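Local coordinates for lymphotactin (PDB 2NYZ), which acts as a secreted chemokine that probably attracts lymphocytes, but not monocytes or neutrophils, by binding a chemokine receptor, at residues 37-42 / 54-59. Numbering follows the deposited sequence.
Sequences VIFITK and TWVRDV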
loop_
_atom_site.group_PDB
_atom_site.type_symbol
_atom_site.label_atom_id
_atom_site.label_comp_id
_atom_site.label_asym_id
_atom_site.label_seq_id
_atom_site.Cartn_x
_atom_site.Cartn_y
_atom_site.Cartn_z
ATOM N N VAL D 37 -19.692 -19.218 -23.976
ATOM C CA VAL D 37 -21.039 -18.892 -24.383
ATOM C C VAL D 37 -21.091 -17.376 -24.443
ATOM O O VAL D 37 -20.810 -16.702 -23.451
ATOM C CB VAL D 37 -22.064 -19.357 -23.342
ATOM C CG1 VAL D 37 -23.452 -18.874 -23.734
ATOM C CG2 VAL D 37 -22.027 -20.869 -23.218
ATOM N N ILE D 38 -21.434 -16.833 -25.603
ATOM C CA ILE D 38 -21.513 -15.391 -25.724
ATOM C C ILE D 38 -22.966 -14.950 -25.723
ATOM O O ILE D 38 -23.670 -15.099 -26.725
ATOM C CB ILE D 38 -20.859 -14.882 -27.025
ATOM C CG1 ILE D 38 -19.437 -15.435 -27.157
ATOM C CG2 ILE D 38 -20.798 -13.361 -27.004
ATOM C CD1 ILE D 38 -18.780 -15.119 -28.499
ATOM N N PHE D 39 -23.423 -14.419 -24.597
ATOM C CA PHE D 39 -24.797 -13.945 -24.516
ATOM C C PHE D 39 -24.886 -12.562 -25.166
ATOM O O PHE D 39 -23.938 -11.779 -25.117
ATOM C CB PHE D 39 -25.246 -13.851 -23.057
ATOM C CG PHE D 39 -25.356 -15.174 -22.368
ATOM C CD1 PHE D 39 -26.294 -16.114 -22.784
ATOM C CD2 PHE D 39 -24.539 -15.479 -21.290
ATOM C CE1 PHE D 39 -26.416 -17.336 -22.132
ATOM C CE2 PHE D 39 -24.653 -16.695 -20.632
ATOM C CZ PHE D 39 -25.593 -17.627 -21.051
ATOM N N ILE D 40 -26.016 -12.268 -25.789
ATOM C CA ILE D 40 -26.218 -10.969 -26.406
ATOM C C ILE D 40 -27.421 -10.349 -25.712
ATOM O O ILE D 40 -28.551 -10.728 -25.996
ATOM C CB ILE D 40 -26.519 -11.103 -27.898
ATOM C CG1 ILE D 40 -25.338 -11.787 -28.601
ATOM C CG2 ILE D 40 -26.788 -9.735 -28.492
ATOM C CD1 ILE D 40 -25.532 -11.997 -30.101
ATOM N N THR D 41 -27.181 -9.413 -24.798
ATOM C CA THR D 41 -28.268 -8.776 -24.066
ATOM C C THR D 41 -29.274 -8.164 -25.029
ATOM O O THR D 41 -28.960 -7.902 -26.192
ATOM C CB THR D 41 -27.760 -7.673 -23.119
ATOM O OG1 THR D 41 -27.459 -6.493 -23.872
ATOM C CG2 THR D 41 -26.511 -8.145 -22.385
ATOM N N LYS D 42 -30.480 -7.926 -24.532
ATOM C CA LYS D 42 -31.542 -7.378 -25.353
ATOM C C LYS D 42 -31.223 -6.050 -26.014
ATOM O O LYS D 42 -31.893 -5.678 -26.977
ATOM C CB LYS D 42 -32.837 -7.279 -24.541
ATOM C CG LYS D 42 -33.467 -8.645 -24.234
ATOM C CD LYS D 42 -34.761 -8.517 -23.442
ATOM C CE LYS D 42 -35.394 -9.879 -23.191
ATOM N NZ LYS D 42 -34.583 -10.747 -22.288
ATOM N N THR D 54 -23.118 -23.532 -14.017
ATOM C CA THR D 54 -24.493 -23.976 -13.869
ATOM C C THR D 54 -25.486 -22.922 -14.323
ATOM O O THR D 54 -26.363 -23.214 -15.134
ATOM C CB THR D 54 -24.814 -24.364 -12.414
ATOM O OG1 THR D 54 -24.041 -25.512 -12.040
ATOM C CG2 THR D 54 -26.286 -24.697 -12.274
ATOM N N TRP D 55 -25.352 -21.696 -13.820
ATOM C CA TRP D 55 -26.285 -20.638 -14.208
ATOM C C TRP D 55 -26.327 -20.412 -15.720
ATOM O O TRP D 55 -27.379 -20.098 -16.269
ATOM C CB TRP D 55 -25.973 -19.313 -13.482
ATOM C CG TRP D 55 -24.708 -18.614 -13.914
ATOM C CD1 TRP D 55 -23.455 -18.767 -13.383
ATOM C CD2 TRP D 55 -24.576 -17.671 -14.984
ATOM N NE1 TRP D 55 -22.554 -17.978 -14.059
ATOM C CE2 TRP D 55 -23.217 -17.294 -15.045
ATOM C CE3 TRP D 55 -25.476 -17.104 -15.896
ATOM C CZ2 TRP D 55 -22.736 -16.381 -15.989
ATOM C CZ3 TRP D 55 -24.997 -16.195 -16.835
ATOM C CH2 TRP D 55 -23.640 -15.843 -16.871
ATOM N N VAL D 56 -25.189 -20.574 -16.389
ATOM C CA VAL D 56 -25.136 -20.391 -17.835
ATOM C C VAL D 56 -25.943 -21.503 -18.482
ATOM O O VAL D 56 -26.838 -21.250 -19.294
ATOM C CB VAL D 56 -23.685 -20.449 -18.366
ATOM C CG1 VAL D 56 -23.675 -20.374 -19.889
ATOM C CG2 VAL D 56 -22.878 -19.308 -17.786
ATOM N N ARG D 57 -25.616 -22.735 -18.104
ATOM C CA ARG D 57 -26.300 -23.912 -18.617
ATOM C C ARG D 57 -27.810 -23.741 -18.458
ATOM O O ARG D 57 -28.583 -24.013 -19.380
ATOM C CB ARG D 57 -25.833 -25.146 -17.853
ATOM C CG ARG D 57 -26.383 -26.447 -18.390
ATOM C CD ARG D 57 -25.973 -27.612 -17.511
ATOM N NE ARG D 57 -24.567 -27.519 -17.143
ATOM C CZ ARG D 57 -23.752 -28.562 -17.074
ATOM N NH1 ARG D 57 -24.202 -29.777 -17.354
ATOM N NH2 ARG D 57 -22.484 -28.389 -16.726
ATOM N N ASP D 58 -28.212 -23.279 -17.277
ATOM C CA ASP D 58 -29.616 -23.048 -16.955
ATOM C C ASP D 58 -30.272 -22.099 -17.957
ATOM O O ASP D 58 -31.407 -22.325 -18.391
ATOM C CB ASP D 58 -29.737 -22.462 -15.539
ATOM C CG ASP D 58 -29.481 -23.493 -14.447
ATOM O OD1 ASP D 58 -28.745 -24.469 -14.705
ATOM O OD2 ASP D 58 -30.009 -23.318 -13.324
ATOM N N VAL D 59 -29.547 -21.038 -18.313
ATOM C CA VAL D 59 -30.026 -20.026 -19.254
ATOM C C VAL D 59 -30.050 -20.559 -20.680
ATOM O O VAL D 59 -31.017 -20.358 -21.414
ATOM C CB VAL D 59 -29.130 -18.775 -19.209
ATOM C CG1 VAL D 59 -29.591 -17.759 -20.239
ATOM C CG2 VAL D 59 -29.158 -18.178 -17.817
#
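F39, on the middle strand of the antiparallel sheet, pushes its ring tip into a hollow formed by W55, V56 and V59 of the helix. Three adjacent ring atoms map the fit: CZ lies 3.5 Å from V56 CG1, CE1 of the same ring 3.7 Å from V59 CG1, and CE2 3.8 Å from W55 CZ3. The F39 CB leaves the strand toward the helix, and CG is set anti to the carbonyl carbon (chi1 -67°). The two aromatic rings meet obliquely, their planes at 35° and the centroid of the F39 ring 5.9 Å from that of the W55 six-membered ring. Each ring also has a valine methyl from its own segment over one face: V37 CG1 near the rim of F39, V56 CG2 over the W55 ring. V37 completes the fit, reaching tip to tip with V56, CG2 of V37 3.7 Å from CG1 of V56; that one V56 methyl sits in the notch where V37 and F39 meet. The segment axes cross at 59°, 10.7 Å apart at closest approach. A49 of the neighbouring strand borders F39, W55 and V56. This is the chemokine fold's helix laid over its three-stranded sheet. No hydrogen bond links the segments, and every touching atom is carbon, which implies that shape complementarity and apolar burial hold this helix-sheet interface together.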